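Local coordinates for protein putative c-1-tetrahydrofolate synthase, cytoplasmic (Leishmania major, PDB 4A26) that probably catalyses the NADP-dependent oxidation of methylenetetrahydrofolate to methenyltetrahydrofolate and the hydrolysis of that product to formyltetrahydrofolate in one-carbon metabolism, at residues Pro38-Ile43 against Met284-Thr289; Gly98-Leu103 against Lys122-Leu127; Asp206-Ala211 against Gly226-Glu231; Ile213-Met218 against Ala234-Gly239. All coordinates share one frame; numbering follows the deposited sequence.

Contact 1 of 4, residues Pro38-Ile43 against Met284-Thr289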
loop_
_atom_site.group_PDB
_atom_site.type_symbol
_atom_site.label_atom_id
_atom_site.label_comp_id
_atom_site.label_asym_id
_atom_site.label_seq_id
_atom_site.Cartn_x
_atom_site.Cartn_y
_atom_site.Cartn_z
ATOM N N PRO A 38 -21.744 8.297 18.376
ATOM C CA PRO A 38 -21.295 8.161 16.994
ATOM C C PRO A 38 -22.442 7.921 16.028
ATOM O O PRO A 38 -23.453 7.318 16.392
ATOM C CB PRO A 38 -20.374 6.932 17.025
ATOM C CG PRO A 38 -20.173 6.597 18.468
ATOM C CD PRO A 38 -21.361 7.134 19.191
ATOM N N GLY A 39 -22.269 8.391 14.797
ATOM C CA GLY A 39 -23.252 8.207 13.748
ATOM C C GLY A 39 -22.620 7.467 12.589
ATOM O O GLY A 39 -21.598 7.896 12.058
ATOM N N LEU A 40 -23.213 6.337 12.222
ATOM C CA LEU A 40 -22.851 5.634 11.005
ATOM C C LEU A 40 -23.897 5.953 9.951
ATOM O O LEU A 40 -25.077 5.655 10.130
ATOM C CB LEU A 40 -22.801 4.127 11.245
ATOM C CG LEU A 40 -22.366 3.285 10.047
ATOM C CD1 LEU A 40 -21.015 3.759 9.512
ATOM C CD2 LEU A 40 -22.318 1.819 10.431
ATOM N N ALA A 41 -23.455 6.574 8.861
ATOM C CA ALA A 41 -24.333 6.935 7.764
ATOM C C ALA A 41 -24.090 6.012 6.584
ATOM O O ALA A 41 -22.957 5.620 6.319
ATOM C CB ALA A 41 -24.096 8.376 7.355
ATOM N N SER A 42 -25.162 5.660 5.881
ATOM C CA SER A 42 -25.050 4.882 4.654
ATOM C C SER A 42 -25.858 5.532 3.540
ATOM O O SER A 42 -26.859 6.202 3.798
ATOM C CB SER A 42 -25.519 3.439 4.873
ATOM O OG SER A 42 -26.867 3.399 5.292
ATOM N N ILE A 43 -25.402 5.338 2.305
ATOM C CA ILE A 43 -26.156 5.740 1.132
ATOM C C ILE A 43 -26.397 4.504 0.276
ATOM O O ILE A 43 -25.462 3.790 -0.070
ATOM C CB ILE A 43 -25.417 6.819 0.311
ATOM C CG1 ILE A 43 -25.215 8.083 1.147
ATOM C CG2 ILE A 43 -26.211 7.172 -0.928
ATOM C CD1 ILE A 43 -24.378 9.147 0.466
ATOM N N MET A 284 -15.916 -4.566 12.996
ATOM C CA MET A 284 -14.822 -3.684 12.591
ATOM C C MET A 284 -15.302 -2.366 11.976
ATOM O O MET A 284 -14.648 -1.333 12.136
ATOM C CB MET A 284 -13.889 -4.415 11.618
ATOM C CG MET A 284 -12.455 -4.550 12.089
ATOM S SD MET A 284 -12.136 -5.475 13.604
ATOM C CE MET A 284 -12.731 -4.383 14.883
ATOM N N LEU A 285 -16.435 -2.398 11.278
ATOM C CA LEU A 285 -17.045 -1.169 10.763
ATOM C C LEU A 285 -17.503 -0.260 11.900
ATOM O O LEU A 285 -17.400 0.959 11.797
ATOM C CB LEU A 285 -18.224 -1.482 9.837
ATOM C CG LEU A 285 -19.067 -0.294 9.381
ATOM C CD1 LEU A 285 -18.221 0.695 8.603
ATOM C CD2 LEU A 285 -20.250 -0.771 8.552
ATOM N N LEU A 286 -18.011 -0.851 12.979
ATOM C CA LEU A 286 -18.432 -0.070 14.146
ATOM C C LEU A 286 -17.232 0.494 14.907
ATOM O O LEU A 286 -17.268 1.638 15.363
ATOM C CB LEU A 286 -19.306 -0.903 15.084
ATOM C CG LEU A 286 -20.699 -1.271 14.572
ATOM C CD1 LEU A 286 -21.423 -2.149 15.591
ATOM C CD2 LEU A 286 -21.511 -0.026 14.275
ATOM N N GLU A 287 -16.172 -0.303 15.032
ATOM C CA GLU A 287 -14.954 0.151 15.708
ATOM C C GLU A 287 -14.300 1.299 14.947
ATOM O O GLU A 287 -13.911 2.308 15.541
ATOM C CB GLU A 287 -13.956 -0.995 15.892
ATOM C CG GLU A 287 -12.777 -0.620 16.784
ATOM C CD GLU A 287 -12.462 -1.678 17.818
ATOM O OE1 GLU A 287 -12.147 -2.824 17.426
ATOM O OE2 GLU A 287 -12.526 -1.360 19.028
ATOM N N ASN A 288 -14.183 1.132 13.631
ATOM C CA ASN A 288 -13.764 2.209 12.749
ATOM C C ASN A 288 -14.572 3.474 13.019
ATOM O O ASN A 288 -14.014 4.557 13.143
ATOM C CB ASN A 288 -13.909 1.785 11.278
ATOM C CG ASN A 288 -12.674 1.043 10.743
ATOM O OD1 ASN A 288 -11.823 0.582 11.508
ATOM N ND2 ASN A 288 -12.585 0.925 9.420
ATOM N N THR A 289 -15.889 3.324 13.133
ATOM C CA THR A 289 -16.789 4.461 13.352
ATOM C C THR A 289 -16.659 5.064 14.746
ATOM O O THR A 289 -16.915 6.254 14.928
ATOM C CB THR A 289 -18.255 4.064 13.137
ATOM O OG1 THR A 289 -18.378 3.323 11.918
ATOM C CG2 THR A 289 -19.141 5.302 13.064
#

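Contact 2 of 4, residues Gly98-Leu103 against Lys122-Leu127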
loop_
_atom_site.group_PDB
_atom_site.type_symbol
_atom_site.label_atom_id
_atom_site.label_comp_id
_atom_site.label_asym_id
_atom_site.label_seq_id
_atom_site.Cartn_x
_atom_site.Cartn_y
_atom_site.Cartn_z
ATOM N N GLY A 98 -19.102 8.255 10.341
ATOM C CA GLY A 98 -18.757 7.276 9.309
ATOM C C GLY A 98 -19.734 7.358 8.149
ATOM O O GLY A 98 -20.932 7.605 8.346
ATOM N N ILE A 99 -19.218 7.158 6.938
ATOM C CA ILE A 99 -20.022 7.233 5.718
ATOM C C ILE A 99 -19.679 6.076 4.793
ATOM O O ILE A 99 -18.545 5.966 4.331
ATOM C CB ILE A 99 -19.786 8.562 4.961
ATOM C CG1 ILE A 99 -20.282 9.751 5.791
ATOM C CG2 ILE A 99 -20.494 8.548 3.611
ATOM C CD1 ILE A 99 -19.969 11.110 5.179
ATOM N N ILE A 100 -20.656 5.209 4.535
ATOM C CA ILE A 100 -20.501 4.152 3.535
ATOM C C ILE A 100 -21.551 4.294 2.435
ATOM O O ILE A 100 -22.691 4.669 2.697
ATOM C CB ILE A 100 -20.573 2.730 4.146
ATOM C CG1 ILE A 100 -21.854 2.528 4.966
ATOM C CG2 ILE A 100 -19.366 2.479 5.018
ATOM C CD1 ILE A 100 -22.222 1.069 5.178
ATOM N N VAL A 101 -21.138 4.017 1.202
ATOM C CA VAL A 101 -22.045 3.947 0.071
ATOM C C VAL A 101 -22.192 2.483 -0.274
ATOM O O VAL A 101 -21.202 1.822 -0.594
ATOM C CB VAL A 101 -21.492 4.699 -1.145
ATOM C CG1 VAL A 101 -22.313 4.381 -2.379
ATOM C CG2 VAL A 101 -21.479 6.197 -0.877
ATOM N N GLN A 102 -23.419 1.975 -0.198
ATOM C CA GLN A 102 -23.673 0.552 -0.405
ATOM C C GLN A 102 -23.497 0.182 -1.871
ATOM O O GLN A 102 -24.114 0.789 -2.750
ATOM C CB GLN A 102 -25.080 0.183 0.065
ATOM C CG GLN A 102 -25.351 -1.320 0.110
ATOM C CD GLN A 102 -24.430 -2.063 1.068
ATOM O OE1 GLN A 102 -24.115 -1.573 2.159
ATOM N NE2 GLN A 102 -24.000 -3.258 0.664
ATOM N N LEU A 103 -22.653 -0.816 -2.121
ATOM C CA LEU A 103 -22.306 -1.230 -3.478
ATOM C C LEU A 103 -22.965 -2.569 -3.822
ATOM O O LEU A 103 -23.300 -3.342 -2.923
ATOM C CB LEU A 103 -20.784 -1.349 -3.606
ATOM C CG LEU A 103 -19.975 -0.068 -3.365
ATOM C CD1 LEU A 103 -18.490 -0.379 -3.255
ATOM C CD2 LEU A 103 -20.232 0.956 -4.467
ATOM N N LYS A 122 -14.052 10.531 7.230
ATOM C CA LYS A 122 -15.332 9.839 7.434
ATOM C C LYS A 122 -15.452 8.565 6.588
ATOM O O LYS A 122 -16.525 7.961 6.510
ATOM C CB LYS A 122 -16.501 10.781 7.128
ATOM C CG LYS A 122 -16.550 12.010 8.010
ATOM C CD LYS A 122 -17.850 12.774 7.838
ATOM C CE LYS A 122 -17.961 13.917 8.838
ATOM N NZ LYS A 122 -19.298 14.572 8.809
ATOM N N ASP A 123 -14.343 8.148 5.981
ATOM C CA ASP A 123 -14.319 7.008 5.066
ATOM C C ASP A 123 -14.275 5.688 5.845
ATOM O O ASP A 123 -13.238 5.029 5.921
ATOM C CB ASP A 123 -13.109 7.146 4.132
ATOM C CG ASP A 123 -12.958 5.985 3.165
ATOM O OD1 ASP A 123 -13.959 5.319 2.838
ATOM O OD2 ASP A 123 -11.820 5.742 2.718
ATOM N N ALA A 124 -15.419 5.296 6.399
ATOM C CA ALA A 124 -15.503 4.145 7.305
ATOM C C ALA A 124 -15.048 2.807 6.700
ATOM O O ALA A 124 -14.560 1.937 7.425
ATOM C CB ALA A 124 -16.923 4.015 7.854
ATOM N N ASP A 125 -15.224 2.635 5.392
ATOM C CA ASP A 125 -14.773 1.411 4.711
ATOM C C ASP A 125 -13.304 1.481 4.265
ATOM O O ASP A 125 -12.716 0.455 3.907
ATOM C CB ASP A 125 -15.681 1.077 3.511
ATOM C CG ASP A 125 -16.803 0.101 3.868
ATOM O OD1 ASP A 125 -16.555 -0.819 4.685
ATOM O OD2 ASP A 125 -17.921 0.243 3.311
ATOM N N ALA A 126 -12.715 2.675 4.298
ATOM C CA ALA A 126 -11.320 2.872 3.899
ATOM C C ALA A 126 -11.113 2.582 2.413
ATOM O O ALA A 126 -10.143 1.920 2.032
ATOM C CB ALA A 126 -10.398 2.006 4.740
ATOM N N LEU A 127 -12.030 3.084 1.588
ATOM C CA LEU A 127 -12.012 2.852 0.140
ATOM C C LEU A 127 -11.270 3.944 -0.647
ATOM O O LEU A 127 -10.956 3.756 -1.822
ATOM C CB LEU A 127 -13.450 2.723 -0.382
ATOM C CG LEU A 127 -14.172 1.439 0.032
ATOM C CD1 LEU A 127 -15.684 1.610 -0.046
ATOM C CD2 LEU A 127 -13.711 0.261 -0.817
HETATM O O HOH W 1 -16.258 4.404 3.188
HETATM O O HOH W 2 -18.233 2.768 1.534
#

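Contact 3 of 4, residues Asp206-Ala211 against Gly226-Glu231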
loop_
_atom_site.group_PDB
_atom_site.type_symbol
_atom_site.label_atom_id
_atom_site.label_comp_id
_atom_site.label_asym_id
_atom_site.label_seq_id
_atom_site.Cartn_x
_atom_site.Cartn_y
_atom_site.Cartn_z
ATOM N N ASP A 206 5.038 -24.382 -2.132
ATOM C CA ASP A 206 6.328 -24.214 -1.455
ATOM C C ASP A 206 6.263 -23.129 -0.385
ATOM O O ASP A 206 6.760 -23.318 0.725
ATOM C CB ASP A 206 7.446 -23.900 -2.458
ATOM C CG ASP A 206 8.832 -23.892 -1.813
ATOM O OD1 ASP A 206 9.104 -24.769 -0.966
ATOM O OD2 ASP A 206 9.654 -23.015 -2.158
ATOM N N TYR A 207 5.642 -22.001 -0.722
ATOM C CA TYR A 207 5.456 -20.910 0.234
ATOM C C TYR A 207 4.624 -21.347 1.438
ATOM O O TYR A 207 4.983 -21.053 2.581
ATOM C CB TYR A 207 4.790 -19.703 -0.431
ATOM C CG TYR A 207 5.694 -18.896 -1.341
ATOM C CD1 TYR A 207 6.806 -18.230 -0.838
ATOM C CD2 TYR A 207 5.419 -18.776 -2.697
ATOM C CE1 TYR A 207 7.629 -17.477 -1.666
ATOM C CE2 TYR A 207 6.237 -18.030 -3.534
ATOM C CZ TYR A 207 7.339 -17.382 -3.015
ATOM O OH TYR A 207 8.149 -16.638 -3.844
ATOM N N LEU A 208 3.520 -22.048 1.178
ATOM C CA LEU A 208 2.643 -22.542 2.253
ATOM C C LEU A 208 3.335 -23.543 3.183
ATOM O O LEU A 208 2.987 -23.640 4.359
ATOM C CB LEU A 208 1.376 -23.190 1.673
ATOM C CG LEU A 208 0.233 -22.264 1.260
ATOM C CD1 LEU A 208 -0.858 -23.078 0.608
ATOM C CD2 LEU A 208 -0.320 -21.498 2.452
ATOM N N ARG A 209 4.307 -24.285 2.650
ATOM C CA ARG A 209 5.027 -25.310 3.413
ATOM C C ARG A 209 5.651 -24.755 4.696
ATOM O O ARG A 209 5.751 -25.470 5.695
ATOM C CB ARG A 209 6.116 -25.952 2.546
ATOM C CG ARG A 209 6.798 -27.164 3.180
ATOM C CD ARG A 209 7.833 -27.806 2.252
ATOM N NE ARG A 209 8.823 -26.847 1.753
ATOM C CZ ARG A 209 9.833 -26.343 2.469
ATOM N NH1 ARG A 209 10.016 -26.689 3.746
ATOM N NH2 ARG A 209 10.670 -25.478 1.905
ATOM N N THR A 210 6.069 -23.490 4.666
ATOM C CA THR A 210 6.710 -22.857 5.818
ATOM C C THR A 210 5.869 -21.741 6.454
ATOM O O THR A 210 6.354 -21.033 7.334
ATOM C CB THR A 210 8.083 -22.285 5.426
ATOM O OG1 THR A 210 7.904 -21.182 4.532
ATOM C CG2 THR A 210 8.935 -23.355 4.752
ATOM N N ALA A 211 4.612 -21.607 6.031
ATOM C CA ALA A 211 3.749 -20.513 6.486
ATOM C C ALA A 211 3.178 -20.782 7.869
ATOM O O ALA A 211 2.361 -21.688 8.047
ATOM C CB ALA A 211 2.614 -20.282 5.501
ATOM N N GLY A 226 -5.341 -29.574 3.191
ATOM C CA GLY A 226 -4.781 -29.640 4.537
ATOM C C GLY A 226 -3.303 -29.975 4.607
ATOM O O GLY A 226 -2.610 -29.506 5.501
ATOM N N GLU A 227 -2.817 -30.786 3.674
ATOM C CA GLU A 227 -1.411 -31.193 3.673
ATOM C C GLU A 227 -0.444 -30.066 3.300
ATOM O O GLU A 227 0.750 -30.165 3.583
ATOM C CB GLU A 227 -1.185 -32.381 2.734
ATOM C CG GLU A 227 -1.535 -32.110 1.273
ATOM C CD GLU A 227 -0.615 -32.829 0.307
ATOM O OE1 GLU A 227 0.610 -32.597 0.360
ATOM O OE2 GLU A 227 -1.118 -33.622 -0.511
ATOM N N TRP A 228 -0.946 -29.014 2.655
ATOM C CA TRP A 228 -0.109 -27.869 2.291
ATOM C C TRP A 228 0.138 -26.965 3.494
ATOM O O TRP A 228 1.064 -26.156 3.488
ATOM C CB TRP A 228 -0.752 -27.040 1.173
ATOM C CG TRP A 228 -1.090 -27.814 -0.073
ATOM C CD1 TRP A 228 -0.579 -29.016 -0.464
ATOM C CD2 TRP A 228 -1.999 -27.411 -1.104
ATOM N NE1 TRP A 228 -1.129 -29.398 -1.661
ATOM C CE2 TRP A 228 -2.003 -28.431 -2.078
ATOM C CE3 TRP A 228 -2.814 -26.290 -1.293
ATOM C CZ2 TRP A 228 -2.789 -28.364 -3.229
ATOM C CZ3 TRP A 228 -3.598 -26.224 -2.433
ATOM C CH2 TRP A 228 -3.579 -27.257 -3.389
ATOM N N ILE A 229 -0.699 -27.101 4.516
ATOM C CA ILE A 229 -0.615 -26.262 5.705
ATOM C C ILE A 229 0.478 -26.801 6.617
ATOM O O ILE A 229 0.527 -27.999 6.882
ATOM C CB ILE A 229 -1.962 -26.235 6.483
ATOM C CG1 ILE A 229 -3.136 -25.917 5.544
ATOM C CG2 ILE A 229 -1.902 -25.238 7.630
ATOM C CD1 ILE A 229 -2.865 -24.818 4.539
ATOM N N LYS A 230 1.355 -25.916 7.083
ATOM C CA LYS A 230 2.427 -26.298 7.992
ATOM C C LYS A 230 1.841 -26.760 9.317
ATOM O O LYS A 230 0.916 -26.144 9.852
ATOM C CB LYS A 230 3.365 -25.115 8.226
ATOM C CG LYS A 230 4.569 -25.391 9.126
ATOM C CD LYS A 230 5.235 -24.076 9.535
ATOM C CE LYS A 230 6.466 -24.299 10.403
ATOM N NZ LYS A 230 7.061 -23.004 10.839
ATOM N N GLU A 231 2.396 -27.844 9.848
ATOM C CA GLU A 231 1.928 -28.422 11.105
ATOM C C GLU A 231 2.064 -27.400 12.239
ATOM O O GLU A 231 3.172 -26.999 12.587
ATOM C CB GLU A 231 2.727 -29.692 11.411
ATOM C CG GLU A 231 2.022 -30.694 12.293
ATOM C CD GLU A 231 2.744 -32.028 12.331
ATOM O OE1 GLU A 231 3.139 -32.520 11.252
ATOM O OE2 GLU A 231 2.927 -32.582 13.439
HETATM O O HOH W 3 0.975 -23.210 6.336
#

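Contact 4 of 4, residues Ile213-Met218 against Ala234-Gly239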
loop_
_atom_site.group_PDB
_atom_site.type_symbol
_atom_site.label_atom_id
_atom_site.label_comp_id
_atom_site.label_asym_id
_atom_site.label_seq_id
_atom_site.Cartn_x
_atom_site.Cartn_y
_atom_site.Cartn_z
ATOM N N ILE A 213 1.345 -18.578 9.316
ATOM C CA ILE A 213 0.017 -18.006 9.171
ATOM C C ILE A 213 -0.409 -18.155 7.707
ATOM O O ILE A 213 0.430 -18.113 6.804
ATOM C CB ILE A 213 0.018 -16.522 9.617
ATOM C CG1 ILE A 213 0.403 -16.435 11.107
ATOM C CG2 ILE A 213 -1.334 -15.868 9.352
ATOM C CD1 ILE A 213 0.433 -15.039 11.678
ATOM N N VAL A 214 -1.702 -18.367 7.476
ATOM C CA VAL A 214 -2.234 -18.491 6.121
ATOM C C VAL A 214 -3.588 -17.811 6.037
ATOM O O VAL A 214 -4.488 -18.093 6.840
ATOM C CB VAL A 214 -2.418 -19.958 5.693
ATOM C CG1 VAL A 214 -2.971 -20.021 4.279
ATOM C CG2 VAL A 214 -1.105 -20.725 5.790
ATOM N N ILE A 215 -3.726 -16.921 5.058
ATOM C CA ILE A 215 -4.968 -16.197 4.835
ATOM C C ILE A 215 -5.501 -16.636 3.478
ATOM O O ILE A 215 -4.903 -16.336 2.443
ATOM C CB ILE A 215 -4.748 -14.667 4.869
ATOM C CG1 ILE A 215 -3.860 -14.264 6.051
ATOM C CG2 ILE A 215 -6.072 -13.939 4.981
ATOM C CD1 ILE A 215 -4.398 -14.688 7.394
ATOM N N ALA A 216 -6.605 -17.379 3.495
ATOM C CA ALA A 216 -7.219 -17.887 2.274
ATOM C C ALA A 216 -8.273 -16.903 1.772
ATOM O O ALA A 216 -9.390 -16.855 2.297
ATOM C CB ALA A 216 -7.832 -19.245 2.524
ATOM N N ALA A 217 -7.907 -16.124 0.756
ATOM C CA ALA A 217 -8.759 -15.051 0.245
ATOM C C ALA A 217 -8.923 -15.079 -1.271
ATOM O O ALA A 217 -9.281 -14.066 -1.867
ATOM C CB ALA A 217 -8.198 -13.701 0.677
ATOM N N MET A 218 -8.675 -16.224 -1.900
ATOM C CA MET A 218 -8.757 -16.311 -3.364
ATOM C C MET A 218 -10.202 -16.314 -3.850
ATOM O O MET A 218 -10.495 -15.745 -4.896
ATOM C CB MET A 218 -8.014 -17.547 -3.895
ATOM C CG MET A 218 -6.499 -17.420 -3.855
ATOM S SD MET A 218 -5.733 -16.973 -5.431
ATOM C CE MET A 218 -6.721 -15.567 -5.960
ATOM N N ALA A 234 -1.630 -21.284 11.705
ATOM C CA ALA A 234 -2.914 -20.636 11.930
ATOM C C ALA A 234 -3.497 -20.319 10.567
ATOM O O ALA A 234 -2.847 -19.658 9.752
ATOM C CB ALA A 234 -2.740 -19.366 12.739
ATOM N N VAL A 235 -4.715 -20.794 10.315
ATOM C CA VAL A 235 -5.360 -20.606 9.022
ATOM C C VAL A 235 -6.650 -19.801 9.155
ATOM O O VAL A 235 -7.560 -20.201 9.877
ATOM C CB VAL A 235 -5.680 -21.961 8.361
ATOM C CG1 VAL A 235 -6.300 -21.746 6.976
ATOM C CG2 VAL A 235 -4.427 -22.810 8.261
ATOM N N VAL A 236 -6.722 -18.669 8.451
ATOM C CA VAL A 236 -7.952 -17.871 8.401
ATOM C C VAL A 236 -8.591 -17.947 7.016
ATOM O O VAL A 236 -8.025 -17.472 6.033
ATOM C CB VAL A 236 -7.714 -16.397 8.778
ATOM C CG1 VAL A 236 -9.050 -15.677 8.918
ATOM C CG2 VAL A 236 -6.929 -16.299 10.072
ATOM N N ASP A 237 -9.776 -18.549 6.957
ATOM C CA ASP A 237 -10.497 -18.739 5.707
ATOM C C ASP A 237 -11.449 -17.567 5.490
ATOM O O ASP A 237 -12.481 -17.473 6.139
ATOM C CB ASP A 237 -11.273 -20.063 5.760
ATOM C CG ASP A 237 -11.744 -20.535 4.395
ATOM O OD1 ASP A 237 -11.866 -19.718 3.457
ATOM O OD2 ASP A 237 -11.993 -21.746 4.258
ATOM N N VAL A 238 -11.087 -16.676 4.574
ATOM C CA VAL A 238 -11.903 -15.500 4.261
ATOM C C VAL A 238 -12.754 -15.708 2.997
ATOM O O VAL A 238 -13.723 -14.981 2.762
ATOM C CB VAL A 238 -11.027 -14.233 4.095
ATOM C CG1 VAL A 238 -11.885 -12.982 4.189
ATOM C CG2 VAL A 238 -9.943 -14.187 5.158
ATOM N N GLY A 239 -12.396 -16.701 2.190
ATOM C CA GLY A 239 -13.180 -17.042 1.010
ATOM C C GLY A 239 -14.559 -17.570 1.359
ATOM O O GLY A 239 -14.730 -18.261 2.355
#

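Contact 1 of 4, residues Pro38-Ile43 against Met284-Thr289
Leu40 meets Leu285, Leu286 and Thr289 through its two methyl branches, and it carries most of the apolar contact. Its CG stands anti to the backbone N (chi1 -177°), and the methyls branch from there. CD2 rests against CD2 of Leu285 at 3.8 Å, the two side chains crossing at about a right angle, and touches CD2 of Leu286 more loosely at 4.3 Å. A branched leucine suits this place because one methyl can serve the two helix leucines while the other, CD1, turns to Thr289 and lies 3.6 Å from its OG1. Strand 39-45 is the middle strand of the three-stranded parallel sheet of the catalytic domain, and helix 279-297, which belongs to the NAD(P)-binding family region, packs against it, so the contact joins the two parts of the enzyme. The short axes of strand 39-43 and helix 284-289 come within 9.2 Å, inclined at 119°.

The polar contribution stays within the helix. Thr289 OG1 donates to Leu285 O at 2.6 Å, and the same carbonyl takes the helical bond from Thr289 N, so the hydroxyl of this buried residue is satisfied locally. The threonine's methyl CG2, anti to the backbone N, lies 3.7 Å from Gly39 O, while Pro38 CB approaches Thr289 O at 4.1 Å. Beyond Leu285 and Leu286, helix 49-64 packs through Lys58, Ala61 and Ala62.

Contact 2 of 4, residues Gly98-Leu103 against Lys122-Leu127
Ile99 N donates to Lys122 O at 2.8 Å, the one direct hydrogen bond between the two backbones, with the donor nearly on the line of the C=O bond although the angle at the hydrogen is bent to 137°. Next to it, Gly98 CA lies 4.0 Å from Ala124 CB, a close passage of two small residues.

Ile99 and Lys122 pack by their aliphatic parts: CD1 of the isoleucine touches CD of the lysine at 3.8 Å as the two chains cross obliquely. Lysine is apt here because its methylenes cover the isoleucine while its extended chain carries NZ beyond the contact, to the backbone carbonyls of Leu90, Asn91 and Cys96. On the next residue, Ile100 CG2 packs against Ala124 CB at 4.0 Å and beside the carboxylate of Asp125, 3.7 Å from its CG.

Strand 98-101 is an outer strand of the three-stranded parallel sheet, with strand 39-45 as its neighbour there, and the loop 122-127 borders it here without forming a further strand. The loop is tightly folded: Asp123 is the centre of an inverse gamma turn and also opens a type I turn that ends at Ala126.

Water fills in where the backbones diverge. One molecule donates to Ile99 O at 3.0 Å and to Asp123 OD1, and accepts from Asp125 N; a second accepts from Val101 N and donates to Asp125 OD2 at 3.1 Å. Asp123 OD2 is held separately by Asn131 ND2 and Leu128 N, so both oxygens of this buried carboxylate have partners.

Contact 3 of 4, residues Asp206-Ala211 against Gly226-Glu231
Lys230 lays its aliphatic chain over the end of the 206-211 segment. Its CB sits 3.5 Å from Arg209 O and 3.6 Å from Ala211 O, and CD lies 3.9 Å from the carbonyl carbon of Thr210. With CG anti to the backbone N (chi1 -178°) and the chain extended beyond it, the methylenes follow this backbone while the ammonium reaches a salt bridge with Asp212. A long side chain with a charged tip thus suits the partly exposed border of the contact.

The apolar contact is Leu208 against Trp228. CD1 of the leucine touches CB of the tryptophan at 4.0 Å, the two side chains meeting at a slant.

No direct hydrogen bond joins the segments; a water does so instead. It donates to Leu208 O at 2.9 Å and Ala211 O at 2.7 Å and accepts from Lys230 N at 2.8 Å, so three backbone polar groups are joined through one molecule.

Further out, Arg209 forms a salt bridge with Asp206 OD1, its NE and NH2 hydrogen bonds to that oxygen being weak; OD2 pairs with Arg167 of the second subunit. In the Rossmann-type NAD(P)-binding domain, the contact closes the C-terminal end of helix 201-209 against the loop leading into strand 234-237, with Val169 of strand 167-171 packed against Leu208 and Ala211.

Contact 4 of 4, residues Ile213-Met218 against Ala234-Gly239
Ile215 turns its CG1 anti to the carbonyl carbon (chi1 -45°), and chi2 of -58° then swings CD1 to 4.0 Å from CB of Val236, while the other branch, CG2, meets CG2 of Val238 at 3.9 Å. Ile215 and Val236 lie side by side, pointing the same way. Strands 213-216 and 234-237 are neighbours in the parallel sheet of the Rossmann-type NAD(P)-binding domain, and the chain between them contains no regular helix.

The pairing is in regular register, Ile213 with Ala234 through Ala216 with Asp237. Val214 is gripped on both polar atoms: its N donates to Ala234 O at 2.9 Å, and its O accepts from Val236 N at 2.8 Å in a nearly straight bond. Ala216 N continues the ladder to Val236 O at 2.9 Å.

Beta-branched residues suit these buried strands. Ile215, Val236 and Val238 pack against Val152 of helix 147-159. On the face of Val214, Val235 and Ala216, Val235 packs on Ile229 and Ile270. Ala216 CB lies beside Asp237, whose carboxylate accepts from the backbone N of Asp257 and of Val258, which satisfies both its oxygens in this buried place. Where the strands end, Ala216 O takes two donors at once, Val238 N at 2.8 Å and Gly239 N at 3.0 Å, each tilted about 20° from the carbonyl plane.

Contacts 1 and 2 have centres about 8 Å apart and share the three-stranded sheet of the catalytic domain, where strands 39-45 and 98-101 are neighbours; Leu285 also packs on Ala124. Contacts 3 and 4, centres about 12 Å apart, belong to the NAD(P)-binding domain, where helix 201-209 is followed, after a short link, by strand 213-216, and their segments alternate along the chain. The two pairs lie on opposite sides of the chain's centre, contacts 1 and 3 about 37 Å apart between centres. Contact 1 spans the other three, because helix 279-297, late in the chain, packs back on the first sheet and so ties together the folate- and cofactor-handling parts expected of this family.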